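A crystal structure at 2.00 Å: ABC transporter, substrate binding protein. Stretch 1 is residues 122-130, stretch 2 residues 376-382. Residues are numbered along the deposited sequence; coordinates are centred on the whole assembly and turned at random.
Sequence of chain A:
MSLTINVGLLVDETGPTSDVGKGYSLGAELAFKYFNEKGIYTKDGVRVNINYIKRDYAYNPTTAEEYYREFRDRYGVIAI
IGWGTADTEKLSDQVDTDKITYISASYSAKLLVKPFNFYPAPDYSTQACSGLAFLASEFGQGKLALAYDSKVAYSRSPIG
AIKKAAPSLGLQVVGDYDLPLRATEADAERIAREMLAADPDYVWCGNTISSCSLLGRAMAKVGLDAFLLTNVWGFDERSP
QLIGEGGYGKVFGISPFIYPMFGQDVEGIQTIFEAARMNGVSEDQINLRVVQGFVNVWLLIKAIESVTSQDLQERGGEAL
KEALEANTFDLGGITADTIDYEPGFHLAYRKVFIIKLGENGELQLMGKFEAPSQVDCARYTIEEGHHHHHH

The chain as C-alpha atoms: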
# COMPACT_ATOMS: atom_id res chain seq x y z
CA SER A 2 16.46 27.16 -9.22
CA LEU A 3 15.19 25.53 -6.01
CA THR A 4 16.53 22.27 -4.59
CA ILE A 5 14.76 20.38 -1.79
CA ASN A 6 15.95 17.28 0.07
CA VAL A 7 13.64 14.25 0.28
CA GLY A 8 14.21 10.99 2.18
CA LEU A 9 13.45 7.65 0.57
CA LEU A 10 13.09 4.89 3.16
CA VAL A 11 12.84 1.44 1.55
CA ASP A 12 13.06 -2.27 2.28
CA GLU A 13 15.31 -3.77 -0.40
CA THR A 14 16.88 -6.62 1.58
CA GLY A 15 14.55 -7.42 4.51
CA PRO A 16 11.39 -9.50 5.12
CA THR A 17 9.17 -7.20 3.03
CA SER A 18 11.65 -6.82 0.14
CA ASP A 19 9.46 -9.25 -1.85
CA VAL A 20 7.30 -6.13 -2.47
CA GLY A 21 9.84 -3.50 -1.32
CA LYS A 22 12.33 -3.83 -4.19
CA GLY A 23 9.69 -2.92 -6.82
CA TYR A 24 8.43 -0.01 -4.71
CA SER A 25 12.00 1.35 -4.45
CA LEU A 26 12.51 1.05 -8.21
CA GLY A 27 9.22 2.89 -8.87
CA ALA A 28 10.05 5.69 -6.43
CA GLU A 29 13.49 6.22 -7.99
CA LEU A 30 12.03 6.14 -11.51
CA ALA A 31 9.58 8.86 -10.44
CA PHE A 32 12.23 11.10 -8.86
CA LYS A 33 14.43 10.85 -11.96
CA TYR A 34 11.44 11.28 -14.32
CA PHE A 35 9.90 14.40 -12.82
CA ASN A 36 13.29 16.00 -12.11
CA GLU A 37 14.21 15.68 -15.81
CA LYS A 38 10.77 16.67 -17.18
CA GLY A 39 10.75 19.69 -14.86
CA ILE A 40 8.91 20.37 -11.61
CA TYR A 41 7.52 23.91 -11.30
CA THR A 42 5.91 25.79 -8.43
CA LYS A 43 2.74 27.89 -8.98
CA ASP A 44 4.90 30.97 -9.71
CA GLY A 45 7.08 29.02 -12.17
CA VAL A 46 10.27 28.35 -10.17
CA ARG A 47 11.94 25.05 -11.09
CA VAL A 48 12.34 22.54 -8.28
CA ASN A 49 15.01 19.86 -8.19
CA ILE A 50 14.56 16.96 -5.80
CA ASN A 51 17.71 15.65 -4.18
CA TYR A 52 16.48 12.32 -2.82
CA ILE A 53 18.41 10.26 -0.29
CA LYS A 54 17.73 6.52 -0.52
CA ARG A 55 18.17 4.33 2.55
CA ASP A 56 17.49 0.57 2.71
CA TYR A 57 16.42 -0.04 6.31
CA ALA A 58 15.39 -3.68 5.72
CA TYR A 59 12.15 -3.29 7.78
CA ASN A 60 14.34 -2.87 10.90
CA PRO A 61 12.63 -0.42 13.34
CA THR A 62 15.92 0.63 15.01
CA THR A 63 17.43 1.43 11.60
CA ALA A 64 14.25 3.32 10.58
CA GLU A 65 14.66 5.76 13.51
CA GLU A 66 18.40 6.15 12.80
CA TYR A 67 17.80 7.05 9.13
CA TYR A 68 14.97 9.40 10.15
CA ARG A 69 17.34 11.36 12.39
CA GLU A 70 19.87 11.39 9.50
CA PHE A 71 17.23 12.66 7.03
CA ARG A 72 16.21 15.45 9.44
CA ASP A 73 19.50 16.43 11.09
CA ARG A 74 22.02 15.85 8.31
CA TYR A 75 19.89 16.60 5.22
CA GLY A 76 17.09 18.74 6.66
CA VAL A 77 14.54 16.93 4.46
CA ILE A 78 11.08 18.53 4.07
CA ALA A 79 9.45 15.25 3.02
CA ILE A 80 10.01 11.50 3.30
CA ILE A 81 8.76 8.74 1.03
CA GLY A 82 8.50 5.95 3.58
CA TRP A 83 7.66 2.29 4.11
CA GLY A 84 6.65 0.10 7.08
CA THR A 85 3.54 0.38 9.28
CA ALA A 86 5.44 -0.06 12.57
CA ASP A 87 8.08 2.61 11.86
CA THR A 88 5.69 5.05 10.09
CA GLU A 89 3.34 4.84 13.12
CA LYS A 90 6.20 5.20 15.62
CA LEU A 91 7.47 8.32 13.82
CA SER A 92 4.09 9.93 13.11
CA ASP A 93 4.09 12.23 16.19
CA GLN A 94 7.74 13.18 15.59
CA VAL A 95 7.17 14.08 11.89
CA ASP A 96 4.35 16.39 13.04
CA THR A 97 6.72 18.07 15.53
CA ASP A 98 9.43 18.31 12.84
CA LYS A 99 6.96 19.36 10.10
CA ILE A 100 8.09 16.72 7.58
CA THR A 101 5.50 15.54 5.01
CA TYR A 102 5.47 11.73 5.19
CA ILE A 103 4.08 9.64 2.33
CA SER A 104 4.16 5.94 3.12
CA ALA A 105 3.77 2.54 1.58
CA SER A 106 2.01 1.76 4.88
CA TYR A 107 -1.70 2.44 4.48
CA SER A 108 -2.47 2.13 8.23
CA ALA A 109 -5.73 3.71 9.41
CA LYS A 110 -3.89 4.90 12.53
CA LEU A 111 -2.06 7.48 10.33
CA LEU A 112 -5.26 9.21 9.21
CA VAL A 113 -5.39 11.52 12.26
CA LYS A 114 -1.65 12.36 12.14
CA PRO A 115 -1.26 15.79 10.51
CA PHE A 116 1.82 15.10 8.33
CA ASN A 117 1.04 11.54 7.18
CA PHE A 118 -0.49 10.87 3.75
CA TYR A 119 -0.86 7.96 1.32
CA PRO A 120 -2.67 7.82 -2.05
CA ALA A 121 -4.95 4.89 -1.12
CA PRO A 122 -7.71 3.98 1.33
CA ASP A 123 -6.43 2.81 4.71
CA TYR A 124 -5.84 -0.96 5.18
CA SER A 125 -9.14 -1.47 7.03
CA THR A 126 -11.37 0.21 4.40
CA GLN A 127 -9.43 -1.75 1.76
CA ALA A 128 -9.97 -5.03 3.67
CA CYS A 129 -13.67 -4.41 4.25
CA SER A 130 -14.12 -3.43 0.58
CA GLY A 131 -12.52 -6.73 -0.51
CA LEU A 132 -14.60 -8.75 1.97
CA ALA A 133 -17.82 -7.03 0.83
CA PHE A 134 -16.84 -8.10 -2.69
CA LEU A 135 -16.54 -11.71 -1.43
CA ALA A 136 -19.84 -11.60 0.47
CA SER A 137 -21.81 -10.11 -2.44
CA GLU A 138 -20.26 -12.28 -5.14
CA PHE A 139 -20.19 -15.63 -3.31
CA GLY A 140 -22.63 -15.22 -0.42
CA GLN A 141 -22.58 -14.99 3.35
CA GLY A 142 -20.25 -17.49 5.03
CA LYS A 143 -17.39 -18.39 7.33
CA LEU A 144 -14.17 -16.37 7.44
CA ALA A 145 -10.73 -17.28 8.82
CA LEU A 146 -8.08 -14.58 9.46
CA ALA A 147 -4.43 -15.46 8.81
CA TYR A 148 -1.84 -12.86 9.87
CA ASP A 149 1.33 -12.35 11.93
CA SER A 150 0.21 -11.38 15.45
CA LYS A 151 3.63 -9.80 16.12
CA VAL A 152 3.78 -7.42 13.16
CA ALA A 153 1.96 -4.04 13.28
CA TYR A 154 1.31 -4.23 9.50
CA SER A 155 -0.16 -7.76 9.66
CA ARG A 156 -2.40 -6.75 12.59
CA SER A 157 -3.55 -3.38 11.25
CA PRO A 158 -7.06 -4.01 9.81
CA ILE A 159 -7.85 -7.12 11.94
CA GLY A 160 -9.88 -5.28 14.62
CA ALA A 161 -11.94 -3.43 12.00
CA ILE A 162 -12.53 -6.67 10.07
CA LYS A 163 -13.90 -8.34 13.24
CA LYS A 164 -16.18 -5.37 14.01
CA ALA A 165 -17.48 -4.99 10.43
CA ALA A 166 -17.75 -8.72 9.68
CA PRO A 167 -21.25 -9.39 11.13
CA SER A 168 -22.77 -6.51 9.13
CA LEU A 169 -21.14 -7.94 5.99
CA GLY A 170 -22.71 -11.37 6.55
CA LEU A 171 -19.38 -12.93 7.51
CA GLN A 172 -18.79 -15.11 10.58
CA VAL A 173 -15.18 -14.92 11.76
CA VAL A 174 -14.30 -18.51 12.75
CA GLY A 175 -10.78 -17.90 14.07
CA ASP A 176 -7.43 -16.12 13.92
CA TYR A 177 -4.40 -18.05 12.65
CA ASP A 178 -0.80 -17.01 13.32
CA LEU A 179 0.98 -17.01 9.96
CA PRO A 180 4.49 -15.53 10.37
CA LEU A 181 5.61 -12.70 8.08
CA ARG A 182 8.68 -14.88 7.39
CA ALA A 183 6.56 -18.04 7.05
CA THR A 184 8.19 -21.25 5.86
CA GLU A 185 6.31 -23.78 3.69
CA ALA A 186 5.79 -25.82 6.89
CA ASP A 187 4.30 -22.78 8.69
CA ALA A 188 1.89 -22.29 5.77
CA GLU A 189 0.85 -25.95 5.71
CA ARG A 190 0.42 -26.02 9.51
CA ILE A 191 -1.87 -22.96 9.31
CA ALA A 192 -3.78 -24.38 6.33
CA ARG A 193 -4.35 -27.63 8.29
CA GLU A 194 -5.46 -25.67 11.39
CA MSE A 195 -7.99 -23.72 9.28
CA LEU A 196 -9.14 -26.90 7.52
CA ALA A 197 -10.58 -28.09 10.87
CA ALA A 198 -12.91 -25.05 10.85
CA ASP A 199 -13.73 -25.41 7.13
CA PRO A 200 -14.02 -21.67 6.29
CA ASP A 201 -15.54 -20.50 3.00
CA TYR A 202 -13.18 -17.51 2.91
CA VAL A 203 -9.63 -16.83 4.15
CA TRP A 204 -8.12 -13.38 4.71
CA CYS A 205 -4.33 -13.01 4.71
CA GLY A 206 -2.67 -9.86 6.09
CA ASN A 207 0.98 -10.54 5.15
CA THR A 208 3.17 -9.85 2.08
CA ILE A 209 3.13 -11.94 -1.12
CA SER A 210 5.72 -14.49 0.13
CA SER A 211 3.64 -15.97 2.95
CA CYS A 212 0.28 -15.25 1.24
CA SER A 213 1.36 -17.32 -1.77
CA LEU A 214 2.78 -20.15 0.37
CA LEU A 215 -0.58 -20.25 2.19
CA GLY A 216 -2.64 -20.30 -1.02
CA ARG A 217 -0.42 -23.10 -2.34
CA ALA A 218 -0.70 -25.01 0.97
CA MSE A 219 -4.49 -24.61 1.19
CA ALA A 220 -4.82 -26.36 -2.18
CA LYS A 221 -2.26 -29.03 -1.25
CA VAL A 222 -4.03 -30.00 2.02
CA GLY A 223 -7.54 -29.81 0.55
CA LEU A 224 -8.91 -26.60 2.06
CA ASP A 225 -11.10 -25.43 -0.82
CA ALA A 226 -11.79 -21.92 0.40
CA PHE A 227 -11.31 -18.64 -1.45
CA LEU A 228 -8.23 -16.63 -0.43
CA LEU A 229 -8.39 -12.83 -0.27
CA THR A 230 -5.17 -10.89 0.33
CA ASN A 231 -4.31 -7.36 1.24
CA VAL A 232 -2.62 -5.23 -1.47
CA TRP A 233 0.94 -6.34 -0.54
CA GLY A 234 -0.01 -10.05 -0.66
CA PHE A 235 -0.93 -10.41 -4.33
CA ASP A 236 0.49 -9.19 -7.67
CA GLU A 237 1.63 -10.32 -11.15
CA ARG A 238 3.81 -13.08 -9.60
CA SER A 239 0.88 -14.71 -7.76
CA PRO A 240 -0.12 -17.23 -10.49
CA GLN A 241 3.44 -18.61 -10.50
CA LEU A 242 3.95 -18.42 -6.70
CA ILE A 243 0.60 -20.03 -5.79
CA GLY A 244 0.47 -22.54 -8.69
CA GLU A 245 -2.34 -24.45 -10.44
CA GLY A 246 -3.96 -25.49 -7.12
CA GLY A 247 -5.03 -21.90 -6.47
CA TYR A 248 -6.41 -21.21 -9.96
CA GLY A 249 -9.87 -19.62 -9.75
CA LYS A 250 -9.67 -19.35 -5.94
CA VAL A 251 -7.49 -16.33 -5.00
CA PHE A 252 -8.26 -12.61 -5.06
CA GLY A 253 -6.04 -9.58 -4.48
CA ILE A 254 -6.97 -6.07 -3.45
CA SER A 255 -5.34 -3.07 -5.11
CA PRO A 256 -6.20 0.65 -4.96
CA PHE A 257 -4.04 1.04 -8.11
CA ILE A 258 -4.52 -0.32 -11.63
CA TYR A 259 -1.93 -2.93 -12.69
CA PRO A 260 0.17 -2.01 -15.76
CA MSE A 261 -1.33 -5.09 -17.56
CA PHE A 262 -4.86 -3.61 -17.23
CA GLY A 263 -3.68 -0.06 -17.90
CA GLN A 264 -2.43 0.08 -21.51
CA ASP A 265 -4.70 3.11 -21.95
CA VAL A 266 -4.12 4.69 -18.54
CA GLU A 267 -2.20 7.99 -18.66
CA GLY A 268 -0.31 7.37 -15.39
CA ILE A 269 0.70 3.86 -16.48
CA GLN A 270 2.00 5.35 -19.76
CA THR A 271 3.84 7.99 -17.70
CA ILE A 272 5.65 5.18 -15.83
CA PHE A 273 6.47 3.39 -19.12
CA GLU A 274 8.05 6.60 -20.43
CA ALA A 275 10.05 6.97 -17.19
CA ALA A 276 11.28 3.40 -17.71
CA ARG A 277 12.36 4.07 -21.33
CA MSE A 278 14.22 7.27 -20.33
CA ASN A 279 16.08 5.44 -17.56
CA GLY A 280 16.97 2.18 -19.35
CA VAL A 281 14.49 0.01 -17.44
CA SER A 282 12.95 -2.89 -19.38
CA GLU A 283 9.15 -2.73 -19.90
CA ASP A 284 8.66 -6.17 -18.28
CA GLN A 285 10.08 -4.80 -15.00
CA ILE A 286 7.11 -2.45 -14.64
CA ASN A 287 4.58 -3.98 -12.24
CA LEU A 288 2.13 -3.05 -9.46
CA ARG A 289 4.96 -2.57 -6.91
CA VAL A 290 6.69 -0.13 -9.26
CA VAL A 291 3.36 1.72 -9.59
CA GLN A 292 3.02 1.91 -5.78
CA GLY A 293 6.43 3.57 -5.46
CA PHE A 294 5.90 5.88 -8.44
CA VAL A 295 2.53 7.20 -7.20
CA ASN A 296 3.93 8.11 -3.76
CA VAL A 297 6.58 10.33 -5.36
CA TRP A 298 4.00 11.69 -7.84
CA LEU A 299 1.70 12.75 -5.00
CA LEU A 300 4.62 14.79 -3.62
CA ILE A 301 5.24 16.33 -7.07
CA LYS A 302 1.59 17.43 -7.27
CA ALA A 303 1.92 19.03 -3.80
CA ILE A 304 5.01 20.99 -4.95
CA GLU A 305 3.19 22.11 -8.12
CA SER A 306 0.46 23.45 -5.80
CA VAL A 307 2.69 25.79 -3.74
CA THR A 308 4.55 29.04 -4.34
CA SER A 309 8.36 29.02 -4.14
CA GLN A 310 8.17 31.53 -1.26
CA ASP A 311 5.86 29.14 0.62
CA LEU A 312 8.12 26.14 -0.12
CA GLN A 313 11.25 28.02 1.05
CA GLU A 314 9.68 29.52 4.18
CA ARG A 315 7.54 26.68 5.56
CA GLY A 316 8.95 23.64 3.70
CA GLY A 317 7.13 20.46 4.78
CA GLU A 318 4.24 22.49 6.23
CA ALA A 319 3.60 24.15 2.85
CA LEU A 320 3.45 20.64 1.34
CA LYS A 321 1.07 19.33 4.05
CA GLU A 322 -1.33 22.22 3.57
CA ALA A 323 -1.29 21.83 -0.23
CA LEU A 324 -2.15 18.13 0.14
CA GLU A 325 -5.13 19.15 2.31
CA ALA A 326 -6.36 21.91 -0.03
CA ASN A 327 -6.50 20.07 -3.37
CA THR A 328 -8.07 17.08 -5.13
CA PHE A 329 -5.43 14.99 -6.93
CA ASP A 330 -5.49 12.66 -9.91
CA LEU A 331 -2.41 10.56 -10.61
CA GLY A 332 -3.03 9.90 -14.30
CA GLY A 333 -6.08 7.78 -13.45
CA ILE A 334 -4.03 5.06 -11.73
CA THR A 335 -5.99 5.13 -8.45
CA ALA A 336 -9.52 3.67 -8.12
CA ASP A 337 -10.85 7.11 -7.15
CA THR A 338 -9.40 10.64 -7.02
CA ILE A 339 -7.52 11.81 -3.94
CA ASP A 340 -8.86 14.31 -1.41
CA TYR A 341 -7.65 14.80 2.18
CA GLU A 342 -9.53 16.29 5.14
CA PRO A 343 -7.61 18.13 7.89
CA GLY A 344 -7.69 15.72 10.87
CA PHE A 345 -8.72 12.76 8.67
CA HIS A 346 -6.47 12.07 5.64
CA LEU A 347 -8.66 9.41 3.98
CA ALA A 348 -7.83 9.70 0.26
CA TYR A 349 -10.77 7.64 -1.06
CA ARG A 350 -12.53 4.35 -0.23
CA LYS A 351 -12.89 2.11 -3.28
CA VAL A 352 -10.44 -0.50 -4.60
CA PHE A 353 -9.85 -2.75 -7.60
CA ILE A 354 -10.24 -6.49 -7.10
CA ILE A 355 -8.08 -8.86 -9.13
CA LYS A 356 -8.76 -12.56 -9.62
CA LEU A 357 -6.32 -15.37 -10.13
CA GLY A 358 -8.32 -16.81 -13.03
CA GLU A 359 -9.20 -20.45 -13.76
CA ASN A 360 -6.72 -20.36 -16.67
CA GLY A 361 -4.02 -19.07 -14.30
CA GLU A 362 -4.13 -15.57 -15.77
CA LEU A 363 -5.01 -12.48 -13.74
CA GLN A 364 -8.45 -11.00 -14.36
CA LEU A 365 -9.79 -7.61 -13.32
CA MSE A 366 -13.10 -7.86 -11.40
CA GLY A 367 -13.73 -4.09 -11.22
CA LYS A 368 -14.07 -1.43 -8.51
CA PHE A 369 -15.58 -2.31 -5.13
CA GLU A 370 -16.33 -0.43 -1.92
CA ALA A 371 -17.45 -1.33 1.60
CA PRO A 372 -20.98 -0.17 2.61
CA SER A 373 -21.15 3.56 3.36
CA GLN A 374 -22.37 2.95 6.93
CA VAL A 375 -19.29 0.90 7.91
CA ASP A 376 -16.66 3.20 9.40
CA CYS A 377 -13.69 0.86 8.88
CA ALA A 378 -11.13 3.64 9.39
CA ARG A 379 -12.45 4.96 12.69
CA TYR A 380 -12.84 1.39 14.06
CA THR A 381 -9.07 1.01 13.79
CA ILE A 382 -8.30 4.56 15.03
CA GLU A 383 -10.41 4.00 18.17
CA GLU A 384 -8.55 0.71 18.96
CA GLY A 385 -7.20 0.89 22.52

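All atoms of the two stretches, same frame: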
# COMPACT_ATOMS: atom_id res chain seq x y z
N PRO A 122 -6.95 4.12 0.08
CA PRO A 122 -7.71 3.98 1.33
C PRO A 122 -6.83 3.31 2.38
O PRO A 122 -5.88 2.62 2.04
CB PRO A 122 -8.87 3.05 0.95
CG PRO A 122 -8.93 3.05 -0.55
CD PRO A 122 -7.51 3.28 -1.00
N ASP A 123 -7.15 3.50 3.66
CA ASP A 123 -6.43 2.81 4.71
C ASP A 123 -6.65 1.30 4.57
O ASP A 123 -7.60 0.87 3.92
CB ASP A 123 -6.94 3.27 6.07
CG ASP A 123 -8.39 2.91 6.27
OD1 ASP A 123 -8.65 1.89 6.94
OD2 ASP A 123 -9.25 3.62 5.72
N TYR A 124 -5.78 0.51 5.21
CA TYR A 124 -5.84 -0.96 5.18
C TYR A 124 -7.19 -1.57 5.57
O TYR A 124 -7.57 -2.62 5.05
CB TYR A 124 -4.78 -1.54 6.11
CG TYR A 124 -3.37 -1.57 5.58
CD1 TYR A 124 -2.30 -1.27 6.42
CD2 TYR A 124 -3.09 -1.93 4.26
CE1 TYR A 124 -0.98 -1.31 5.96
CE2 TYR A 124 -1.77 -1.97 3.78
CZ TYR A 124 -0.73 -1.66 4.64
OH TYR A 124 0.57 -1.70 4.20
N SER A 125 -7.88 -0.94 6.51
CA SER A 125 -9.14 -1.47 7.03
C SER A 125 -10.28 -1.30 6.01
O SER A 125 -10.99 -2.27 5.71
CB SER A 125 -9.48 -0.82 8.38
OG SER A 125 -8.38 -0.91 9.27
N THR A 126 -10.43 -0.09 5.49
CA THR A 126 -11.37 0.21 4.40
C THR A 126 -11.10 -0.65 3.17
O THR A 126 -12.05 -1.14 2.54
CB THR A 126 -11.28 1.70 3.99
OG1 THR A 126 -11.49 2.52 5.14
CG2 THR A 126 -12.32 2.03 2.92
N GLN A 127 -9.82 -0.83 2.83
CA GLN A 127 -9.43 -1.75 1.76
C GLN A 127 -9.91 -3.18 2.05
O GLN A 127 -10.54 -3.81 1.20
CB GLN A 127 -7.90 -1.74 1.56
CG GLN A 127 -7.37 -0.48 0.87
CD GLN A 127 -5.90 -0.58 0.48
OE1 GLN A 127 -5.09 0.33 0.76
NE2 GLN A 127 -5.54 -1.66 -0.19
N ALA A 128 -9.60 -3.67 3.25
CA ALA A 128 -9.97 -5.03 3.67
C ALA A 128 -11.48 -5.24 3.63
O ALA A 128 -11.96 -6.24 3.09
CB ALA A 128 -9.43 -5.33 5.07
N CYS A 129 -12.22 -4.29 4.18
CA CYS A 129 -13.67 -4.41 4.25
C CYS A 129 -14.31 -4.30 2.87
O CYS A 129 -15.33 -4.94 2.61
CB CYS A 129 -14.26 -3.40 5.23
SG CYS A 129 -13.76 -3.71 6.96
N SER A 130 -13.70 -3.51 1.98
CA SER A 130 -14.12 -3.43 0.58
C SER A 130 -13.95 -4.76 -0.14
O SER A 130 -14.85 -5.19 -0.88
CB SER A 130 -13.34 -2.34 -0.15
OG SER A 130 -13.68 -1.06 0.34
N ASP A 376 -17.77 2.28 9.19
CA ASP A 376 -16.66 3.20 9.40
C ASP A 376 -15.38 2.43 9.74
O ASP A 376 -14.87 2.50 10.87
CB ASP A 376 -17.00 4.23 10.47
CG ASP A 376 -16.20 5.51 10.33
OD1 ASP A 376 -15.19 5.54 9.60
OD2 ASP A 376 -16.59 6.51 10.96
N CYS A 377 -14.88 1.70 8.75
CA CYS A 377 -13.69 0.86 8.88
C CYS A 377 -12.50 1.61 9.48
O CYS A 377 -11.84 1.11 10.40
CB CYS A 377 -13.28 0.32 7.50
SG CYS A 377 -14.65 0.04 6.36
N ALA A 378 -12.25 2.81 8.96
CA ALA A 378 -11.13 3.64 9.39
C ALA A 378 -11.20 3.96 10.87
O ALA A 378 -10.26 3.68 11.61
CB ALA A 378 -11.08 4.92 8.57
N ARG A 379 -12.32 4.55 11.30
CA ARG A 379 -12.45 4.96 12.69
C ARG A 379 -12.47 3.79 13.68
O ARG A 379 -12.04 3.95 14.82
CB ARG A 379 -13.63 5.90 12.88
CG ARG A 379 -13.35 7.28 12.28
CD ARG A 379 -14.40 8.32 12.66
NE ARG A 379 -14.16 9.59 11.98
CZ ARG A 379 -14.53 9.86 10.73
NH1 ARG A 379 -15.16 8.95 10.00
NH2 ARG A 379 -14.25 11.04 10.20
N TYR A 380 -12.91 2.61 13.23
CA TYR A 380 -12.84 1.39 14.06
C TYR A 380 -11.40 1.15 14.49
O TYR A 380 -11.13 0.87 15.66
CB TYR A 380 -13.35 0.15 13.31
CG TYR A 380 -14.82 0.16 12.93
CD1 TYR A 380 -15.72 1.06 13.49
CD2 TYR A 380 -15.31 -0.78 12.01
CE1 TYR A 380 -17.08 1.05 13.12
CE2 TYR A 380 -16.64 -0.80 11.65
CZ TYR A 380 -17.52 0.12 12.21
OH TYR A 380 -18.86 0.09 11.85
N THR A 381 -10.48 1.26 13.54
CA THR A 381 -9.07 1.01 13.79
C THR A 381 -8.44 2.14 14.62
O THR A 381 -7.66 1.87 15.54
CB THR A 381 -8.29 0.80 12.47
OG1 THR A 381 -8.90 -0.27 11.74
CG2 THR A 381 -6.82 0.45 12.74
N ILE A 382 -8.81 3.38 14.31
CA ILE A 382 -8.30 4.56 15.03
C ILE A 382 -8.66 4.49 16.52
O ILE A 382 -7.82 4.77 17.38
CB ILE A 382 -8.80 5.88 14.39
CG1 ILE A 382 -8.22 6.04 12.98
CG2 ILE A 382 -8.43 7.07 15.26
CD1 ILE A 382 -9.05 6.91 12.05

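Where two helices meet near their N-terminal ends, small side chains let the backbones come close, and the few polar groups they carry tend to find partners. The contact between helix 124-130 and helix 377-382 illustrates the principle: the touching partners lie at least 248 positions apart in sequence, yet the axes approach to 8.2 Å, with their directions 131° apart.

Cys 377 covers the most surface. Its CA-to-CB bond points toward the first helix, and the side chain reaches two successive turns: Cys 377 CB lies 3.5 Å from Thr 126 N, while Cys 377 SG packs 3.6 Å from Cys 129 CB, an apolar contact.

Ser 125, next in area, adds the polar element. Ser 125 OG and Thr 381 OG1 share a hydrogen bond of 2.6 Å, the only one across the interface; either hydroxyl could be the donor. Ser 125 CB also rests 3.7 Å from Cys 377 O, one turn before Thr 381.

Ala 378 completes the packing, its CB 3.6 Å from Asp 123 OD2. That carboxylate is already engaged as the N-cap of its own helix: Asp 123 OD1 accepts from Thr 126 N at 3.0 Å, and Asp 123 OD2 from Thr 126 OG1 at 2.6 Å. The cap thus serves its own helix while one of its oxygens meets a methyl group of the other.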